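Local coordinates for protein importin-95 (Chaetomium thermophilum, PDB 4XRI) that probably carries protein cargo into the nucleus as a flexible HEAT-repeat transport receptor of the importin-beta family and probably binds a small GTPase, at residues Q343-S348 / A388-R393. The protein carries 2 engineered substitutions. Residues are numbered along the deposited sequence; the frame is centred on the assembly and turned at random.
Sequences QDEDAS and ADWHFR
Gln343 sets its CG anti to the carbonyl carbon (chi1 -47°) and then bends at chi2 (95°), which swings the amide against the first turn of helix 390-402. Trp390 has its CG in the crowded position between backbone N and carbonyl carbon, whereas His391 has CG anti to the carbonyl carbon, and the rings overlap only at their rims, His391 CE1 over a face of the indole and Trp390 CZ2 over a face of the imidazole. The Gln343 and His391 side chains run past each other in opposite directions. Gln343 NE2 donates to His391 O at 2.8 Å, nearly straight (166°), in the carbonyl plane and on a lone pair; Asp394 OD2 also accepts from this NE2, so two acceptors fix the amide's rotation. Gln343 OE1 rests at the imidazole edge, 3.0 Å from His391 CD2, a C-H that is probably polarised if the ring is charged. Glu345 brings its carboxylate crosswise to the indole edge, OE1 3.5 Å from Trp390 CZ2, with the two planes almost perpendicular. Asp389, the N-cap, holds the imidazole in its own plane through ND1: its OD2 takes His391 ND1 on the syn lone pair at a very short 2.5 Å and also receives His391 N from above the carboxylate plane. This carboxylate, with Glu345 nearby, would probably favour a protonated imidazole. An alanine in place of Gln343 would lose the side-chain hydrogen bonds to His391 O and Asp394 and would probably loosen the loop's hold on the helix start. The contact lies at the surface, joining the loop between helices 324-340 and 354-369 to the N-terminus of helix 390-402 in the HEAT-repeat array; beyond it, Glu345 and Trp390 both touch Gln433 of helix 432-449.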
ATOM      1  N   GLN A 343     -18.698  20.733  -7.272  1.00 54.56           N
ATOM      2  CA  GLN A 343     -19.148  19.419  -6.821  1.00 56.93           C
ATOM      3  C   GLN A 343     -20.307  18.914  -7.666  1.00 63.04           C
ATOM      4  O   GLN A 343     -21.149  19.690  -8.116  1.00 62.18           O
ATOM      5  CB  GLN A 343     -19.574  19.447  -5.349  1.00 56.10           C
ATOM      6  CG  GLN A 343     -18.609  20.132  -4.407  1.00 53.50           C
ATOM      7  CD  GLN A 343     -18.971  21.581  -4.169  1.00 56.67           C
ATOM      8  OE1 GLN A 343     -19.389  22.285  -5.086  1.00 48.98           O
ATOM      9  NE2 GLN A 343     -18.819  22.035  -2.929  1.00 57.65           N
ATOM     10  N   ASP A 344     -20.337  17.606  -7.881  1.00 68.40           N
ATOM     11  CA  ASP A 344     -21.492  16.958  -8.479  1.00 79.56           C
ATOM     12  C   ASP A 344     -22.165  16.110  -7.413  1.00 84.91           C
ATOM     13  O   ASP A 344     -21.664  15.049  -7.045  1.00 82.75           O
ATOM     14  CB  ASP A 344     -21.091  16.104  -9.684  1.00 84.44           C
ATOM     15  CG  ASP A 344     -22.282  15.699 -10.534  1.00 92.25           C
ATOM     16  OD1 ASP A 344     -23.432  15.860 -10.074  1.00 97.21           O
ATOM     17  OD2 ASP A 344     -22.067  15.218 -11.666  1.00 93.86           O
ATOM     18  N   GLU A 345     -23.298  16.592  -6.916  1.00 84.52           N
ATOM     19  CA  GLU A 345     -24.007  15.934  -5.827  1.00 88.73           C
ATOM     20  C   GLU A 345     -24.539  14.564  -6.235  1.00 87.21           C
ATOM     21  O   GLU A 345     -24.707  13.677  -5.397  1.00 84.85           O
ATOM     22  CB  GLU A 345     -25.157  16.816  -5.330  1.00 93.34           C
ATOM     23  CG  GLU A 345     -26.155  17.238  -6.406  1.00 96.87           C
ATOM     24  CD  GLU A 345     -25.648  18.374  -7.281  1.00100.11           C
ATOM     25  OE1 GLU A 345     -24.483  18.791  -7.108  1.00 97.62           O
ATOM     26  OE2 GLU A 345     -26.417  18.848  -8.143  1.00105.42           O
ATOM     27  N   ASP A 346     -24.791  14.392  -7.528  1.00 86.95           N
ATOM     28  CA  ASP A 346     -25.322  13.136  -8.045  1.00 91.87           C
ATOM     29  C   ASP A 346     -24.245  12.065  -8.180  1.00 94.06           C
ATOM     30  O   ASP A 346     -24.511  10.880  -7.976  1.00 95.13           O
ATOM     31  CB  ASP A 346     -25.993  13.359  -9.402  1.00 91.47           C
ATOM     32  CG  ASP A 346     -27.206  14.259  -9.311  1.00 94.61           C
ATOM     33  OD1 ASP A 346     -27.918  14.197  -8.287  1.00 97.10           O
ATOM     34  OD2 ASP A 346     -27.448  15.029 -10.264  1.00 95.08           O
ATOM     35  N   ALA A 347     -23.034  12.496  -8.525  1.00 92.72           N
ATOM     36  CA  ALA A 347     -21.931  11.595  -8.860  1.00 93.83           C
ATOM     37  C   ALA A 347     -21.678  10.524  -7.800  1.00 99.57           C
ATOM     38  O   ALA A 347     -21.875  10.752  -6.607  1.00100.49           O
ATOM     39  CB  ALA A 347     -20.662  12.399  -9.097  1.00 88.61           C
ATOM     40  N   SER A 348     -21.239   9.353  -8.256  1.00 99.97           N
ATOM     41  CA  SER A 348     -21.004   8.209  -7.380  1.00100.52           C
ATOM     42  C   SER A 348     -19.845   8.453  -6.419  1.00100.01           C
ATOM     43  O   SER A 348     -19.111   9.434  -6.553  1.00 97.36           O
ATOM     44  CB  SER A 348     -20.729   6.954  -8.213  1.00 99.81           C
ATOM     45  OG  SER A 348     -21.725   6.767  -9.203  1.00100.89           O
ATOM     46  N   ALA A 388     -24.747  31.666  -0.018  1.00 54.26           N
ATOM     47  CA  ALA A 388     -26.102  31.149  -0.181  1.00 50.65           C
ATOM     48  C   ALA A 388     -26.077  29.829  -0.943  1.00 51.13           C
ATOM     49  O   ALA A 388     -26.923  28.960  -0.738  1.00 53.50           O
ATOM     50  CB  ALA A 388     -26.980  32.167  -0.896  1.00 56.06           C
ATOM     51  N   ASP A 389     -25.092  29.694  -1.824  1.00 50.60           N
ATOM     52  CA  ASP A 389     -24.872  28.461  -2.565  1.00 51.07           C
ATOM     53  C   ASP A 389     -24.093  27.477  -1.701  1.00 51.72           C
ATOM     54  O   ASP A 389     -22.996  27.782  -1.236  1.00 49.36           O
ATOM     55  CB  ASP A 389     -24.117  28.745  -3.869  1.00 51.11           C
ATOM     56  CG  ASP A 389     -24.097  27.553  -4.812  1.00 54.30           C
ATOM     57  OD1 ASP A 389     -23.765  27.748  -6.000  1.00 64.82           O
ATOM     58  OD2 ASP A 389     -24.421  26.428  -4.377  1.00 49.89           O
ATOM     59  N   TRP A 390     -24.660  26.292  -1.495  1.00 51.89           N
ATOM     60  CA  TRP A 390     -24.030  25.281  -0.653  1.00 54.91           C
ATOM     61  C   TRP A 390     -22.698  24.810  -1.234  1.00 58.06           C
ATOM     62  O   TRP A 390     -21.836  24.328  -0.501  1.00 54.21           O
ATOM     63  CB  TRP A 390     -24.964  24.086  -0.453  1.00 55.54           C
ATOM     64  CG  TRP A 390     -25.204  23.291  -1.697  1.00 55.13           C
ATOM     65  CD1 TRP A 390     -26.227  23.447  -2.585  1.00 60.79           C
ATOM     66  CD2 TRP A 390     -24.402  22.213  -2.194  1.00 54.62           C
ATOM     67  NE1 TRP A 390     -26.113  22.534  -3.604  1.00 63.25           N
ATOM     68  CE2 TRP A 390     -25.001  21.764  -3.388  1.00 60.04           C
ATOM     69  CE3 TRP A 390     -23.236  21.584  -1.745  1.00 52.15           C
ATOM     70  CZ2 TRP A 390     -24.474  20.715  -4.140  1.00 57.41           C
ATOM     71  CZ3 TRP A 390     -22.714  20.543  -2.493  1.00 51.54           C
ATOM     72  CH2 TRP A 390     -23.334  20.119  -3.677  1.00 56.97           C
ATOM     73  N   HIS A 391     -22.542  24.943  -2.549  1.00 52.61           N
ATOM     74  CA  HIS A 391     -21.285  24.610  -3.218  1.00 49.31           C
ATOM     75  C   HIS A 391     -20.113  25.352  -2.589  1.00 44.77           C
ATOM     76  O   HIS A 391     -19.041  24.785  -2.380  1.00 47.96           O
ATOM     77  CB  HIS A 391     -21.352  24.944  -4.712  1.00 55.24           C
ATOM     78  CG  HIS A 391     -22.318  24.103  -5.485  1.00 61.48           C
ATOM     79  ND1 HIS A 391     -23.645  24.443  -5.641  1.00 66.16           N
ATOM     80  CD2 HIS A 391     -22.146  22.942  -6.160  1.00 59.73           C
ATOM     81  CE1 HIS A 391     -24.249  23.524  -6.372  1.00 66.73           C
ATOM     82  NE2 HIS A 391     -23.362  22.601  -6.701  1.00 64.75           N
ATOM     83  N   PHE A 392     -20.334  26.627  -2.287  1.00 43.20           N
ATOM     84  CA  PHE A 392     -19.281  27.498  -1.785  1.00 44.45           C
ATOM     85  C   PHE A 392     -19.052  27.336  -0.286  1.00 48.82           C
ATOM     86  O   PHE A 392     -17.920  27.444   0.185  1.00 48.49           O
ATOM     87  CB  PHE A 392     -19.610  28.954  -2.112  1.00 45.14           C
ATOM     88  CG  PHE A 392     -19.451  29.298  -3.566  1.00 49.10           C
ATOM     89  CD1 PHE A 392     -18.334  29.987  -4.008  1.00 44.63           C
ATOM     90  CD2 PHE A 392     -20.408  28.919  -4.493  1.00 51.49           C
ATOM     91  CE1 PHE A 392     -18.180  30.300  -5.344  1.00 52.22           C
ATOM     92  CE2 PHE A 392     -20.258  29.228  -5.831  1.00 52.82           C
ATOM     93  CZ  PHE A 392     -19.143  29.921  -6.258  1.00 51.83           C
ATOM     94  N   ARG A 393     -20.121  27.081   0.462  1.00 44.21           N
ATOM     95  CA  ARG A 393     -19.990  26.789   1.886  1.00 42.98           C
ATOM     96  C   ARG A 393     -19.240  25.477   2.076  1.00 46.05           C
ATOM     97  O   ARG A 393     -18.323  25.386   2.893  1.00 45.67           O
ATOM     98  CB  ARG A 393     -21.359  26.718   2.568  1.00 40.80           C
ATOM     99  CG  ARG A 393     -22.136  28.025   2.550  1.00 51.39           C
ATOM    100  CD  ARG A 393     -23.207  28.046   3.632  1.00 46.83           C
ATOM    101  NE  ARG A 393     -24.143  26.930   3.516  1.00 50.00           N
ATOM    102  CZ  ARG A 393     -25.169  26.897   2.673  1.00 49.00           C
ATOM    103  NH1 ARG A 393     -25.390  27.918   1.857  1.00 48.56           N
ATOM    104  NH2 ARG A 393     -25.969  25.841   2.641  1.00 47.73           N
TER